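Loquacious, isoform B (Drosophila melanogaster, PDB 4X8W) probably binds double-stranded RNA and partners Dicer in small-RNA processing, its C-terminal domain associating with other copies of itself. Local coordinates at residues V21-I26 and C37-S42. Residues are numbered along the deposited sequence; the frame is centred on the assembly and turned at random.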
loop_
_atom_site.group_PDB
_atom_site.type_symbol
_atom_site.label_atom_id
_atom_site.label_comp_id
_atom_site.label_asym_id
_atom_site.label_seq_id
_atom_site.Cartn_x
_atom_site.Cartn_y
_atom_site.Cartn_z
ATOM N N VAL E 21 -0.423 6.936 2.466
ATOM C CA VAL E 21 0.721 7.395 3.232
ATOM C C VAL E 21 0.753 6.801 4.628
ATOM O O VAL E 21 -0.188 6.963 5.404
ATOM C CB VAL E 21 0.696 8.926 3.360
ATOM C CG1 VAL E 21 1.810 9.402 4.270
ATOM C CG2 VAL E 21 0.798 9.564 1.996
ATOM N N THR E 22 1.845 6.138 4.971
ATOM C CA THR E 22 1.965 5.580 6.310
ATOM C C THR E 22 3.181 6.118 7.042
ATOM O O THR E 22 4.317 5.961 6.593
ATOM C CB THR E 22 2.042 4.059 6.283
ATOM O OG1 THR E 22 0.821 3.554 5.742
ATOM C CG2 THR E 22 2.196 3.516 7.688
ATOM N N TYR E 23 2.930 6.724 8.195
ATOM C CA TYR E 23 4.006 7.229 9.025
ATOM C C TYR E 23 4.467 6.147 9.997
ATOM O O TYR E 23 3.660 5.523 10.673
ATOM C CB TYR E 23 3.551 8.477 9.781
ATOM C CG TYR E 23 3.304 9.691 8.899
ATOM C CD1 TYR E 23 2.105 9.862 8.205
ATOM C CD2 TYR E 23 4.282 10.666 8.757
ATOM C CE1 TYR E 23 1.891 10.987 7.395
ATOM C CE2 TYR E 23 4.078 11.775 7.957
ATOM C CZ TYR E 23 2.891 11.935 7.283
ATOM O OH TYR E 23 2.731 13.056 6.511
ATOM N N VAL E 24 5.779 5.941 10.053
ATOM C CA VAL E 24 6.404 5.002 10.979
ATOM C C VAL E 24 7.422 5.774 11.823
ATOM O O VAL E 24 8.417 6.282 11.295
ATOM C CB VAL E 24 7.110 3.854 10.221
ATOM C CG1 VAL E 24 7.841 2.917 11.175
ATOM C CG2 VAL E 24 6.124 3.097 9.352
ATOM N N ASP E 25 7.181 5.878 13.125
ATOM C CA ASP E 25 8.162 6.520 13.999
ATOM C C ASP E 25 9.258 5.501 14.335
ATOM O O ASP E 25 8.974 4.368 14.702
ATOM C CB ASP E 25 7.486 7.089 15.250
ATOM C CG ASP E 25 6.550 8.274 14.939
ATOM O OD1 ASP E 25 6.752 8.979 13.929
ATOM O OD2 ASP E 25 5.618 8.523 15.730
ATOM N N ILE E 26 10.512 5.902 14.150
ATOM C CA ILE E 26 11.656 5.008 14.321
ATOM C C ILE E 26 12.224 5.022 15.745
ATOM O O ILE E 26 12.297 6.074 16.402
ATOM C CB ILE E 26 12.764 5.344 13.287
ATOM C CG1 ILE E 26 12.238 5.100 11.871
ATOM C CG2 ILE E 26 14.009 4.499 13.505
ATOM C CD1 ILE E 26 11.813 3.670 11.626
ATOM N N CYS E 37 11.738 9.399 11.427
ATOM C CA CYS E 37 10.463 8.936 10.911
ATOM C C CYS E 37 10.624 8.476 9.475
ATOM O O CYS E 37 11.396 9.059 8.700
ATOM C CB CYS E 37 9.409 10.040 10.996
ATOM S SG CYS E 37 7.745 9.515 10.489
ATOM N N LEU E 38 9.916 7.408 9.131
ATOM C CA LEU E 38 9.851 6.952 7.747
ATOM C C LEU E 38 8.429 7.165 7.239
ATOM O O LEU E 38 7.451 6.834 7.924
ATOM C CB LEU E 38 10.243 5.480 7.622
ATOM C CG LEU E 38 11.701 5.110 7.904
ATOM C CD1 LEU E 38 11.962 3.656 7.547
ATOM C CD2 LEU E 38 12.721 6.050 7.243
ATOM N N VAL E 39 8.310 7.703 6.035
ATOM C CA VAL E 39 7.012 7.796 5.404
ATOM C C VAL E 39 7.048 6.792 4.279
ATOM O O VAL E 39 7.891 6.857 3.393
ATOM C CB VAL E 39 6.714 9.202 4.859
ATOM C CG1 VAL E 39 5.527 9.160 3.936
ATOM C CG2 VAL E 39 6.451 10.161 5.989
ATOM N N GLN E 40 6.125 5.850 4.333
ATOM C CA GLN E 40 6.084 4.799 3.350
ATOM C C GLN E 40 4.973 5.147 2.373
ATOM O O GLN E 40 3.861 5.451 2.794
ATOM C CB GLN E 40 5.883 3.453 4.042
ATOM C CG GLN E 40 6.013 2.246 3.146
ATOM C CD GLN E 40 6.034 0.961 3.944
ATOM O OE1 GLN E 40 5.583 0.923 5.093
ATOM N NE2 GLN E 40 6.597 -0.091 3.357
ATOM N N LEU E 41 5.297 5.150 1.078
ATOM C CA LEU E 41 4.314 5.408 0.029
ATOM C C LEU E 41 3.952 4.117 -0.680
ATOM O O LEU E 41 4.813 3.363 -1.133
ATOM C CB LEU E 41 4.835 6.445 -0.979
ATOM C CG LEU E 41 5.381 7.780 -0.421
ATOM C CD1 LEU E 41 5.877 8.687 -1.526
ATOM C CD2 LEU E 41 4.313 8.508 0.376
ATOM N N SER E 42 2.656 3.860 -0.738
ATOM C CA SER E 42 2.133 2.656 -1.351
ATOM C C SER E 42 0.922 3.045 -2.163
ATOM O O SER E 42 0.298 4.071 -1.906
ATOM C CB SER E 42 1.774 1.611 -0.296
ATOM O OG SER E 42 0.775 2.107 0.580
#
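Thr22 and Gln40 exchange both of their backbone bonds, and two residues further along Val24 and Leu38 do the same, a compact example of how an antiparallel hairpin is ruled by alternating pairs. Gln40 N reaches Thr22 O at 2.9 Å in a nearly straight bond, 173° at the hydrogen, and Val24 N meets Leu38 O at the same length. Between and beyond these rungs stand the non-hydrogen-bonded pairs Val21-Leu41, Tyr23-Val39 and Asp25-Cys37, where CA-H donors add a little: Cys37 CA lies 3.4 Å from Val24 O.

Apolar packing follows the same alternation. On the face carrying Val21, Tyr23, Asp25, Cys37, Val39 and Leu41, the Tyr23 ring runs alongside Val39, its CE2 3.5 Å from Val39 CG2. Cys37 has SG anti to its backbone N (chi1 -176°), which sets the sulfur at the ring's edge, 5.4 Å from the centroid of Tyr23, in a sulfur-aromatic contact. The other branch of Val39 is used as well, CG1 touching Val21 CG1 at 3.7 Å. An alanine in place of Tyr23 would probably leave Val39 CG2 and the Cys37 sulfur without their aromatic neighbour and open a gap on this face. At the end of the pairing Ile26 turns toward the other strand, and its CD1 meets Leu38 CG at 4.0 Å.

Leu10 of helix 10-16 lies against Val21, Tyr23 and Val39. Strand 35-43 pairs along its other edge with a strand of a second subunit, whose helix 56-70 sets Ala63 on Val39, Ala64 on Tyr23 and hydrogen-bonds Asp25 OD1 through Gln60. The α-β-β-β-α double-stranded-RNA-binding fold is thus probably completed by exchange of elements between subunits.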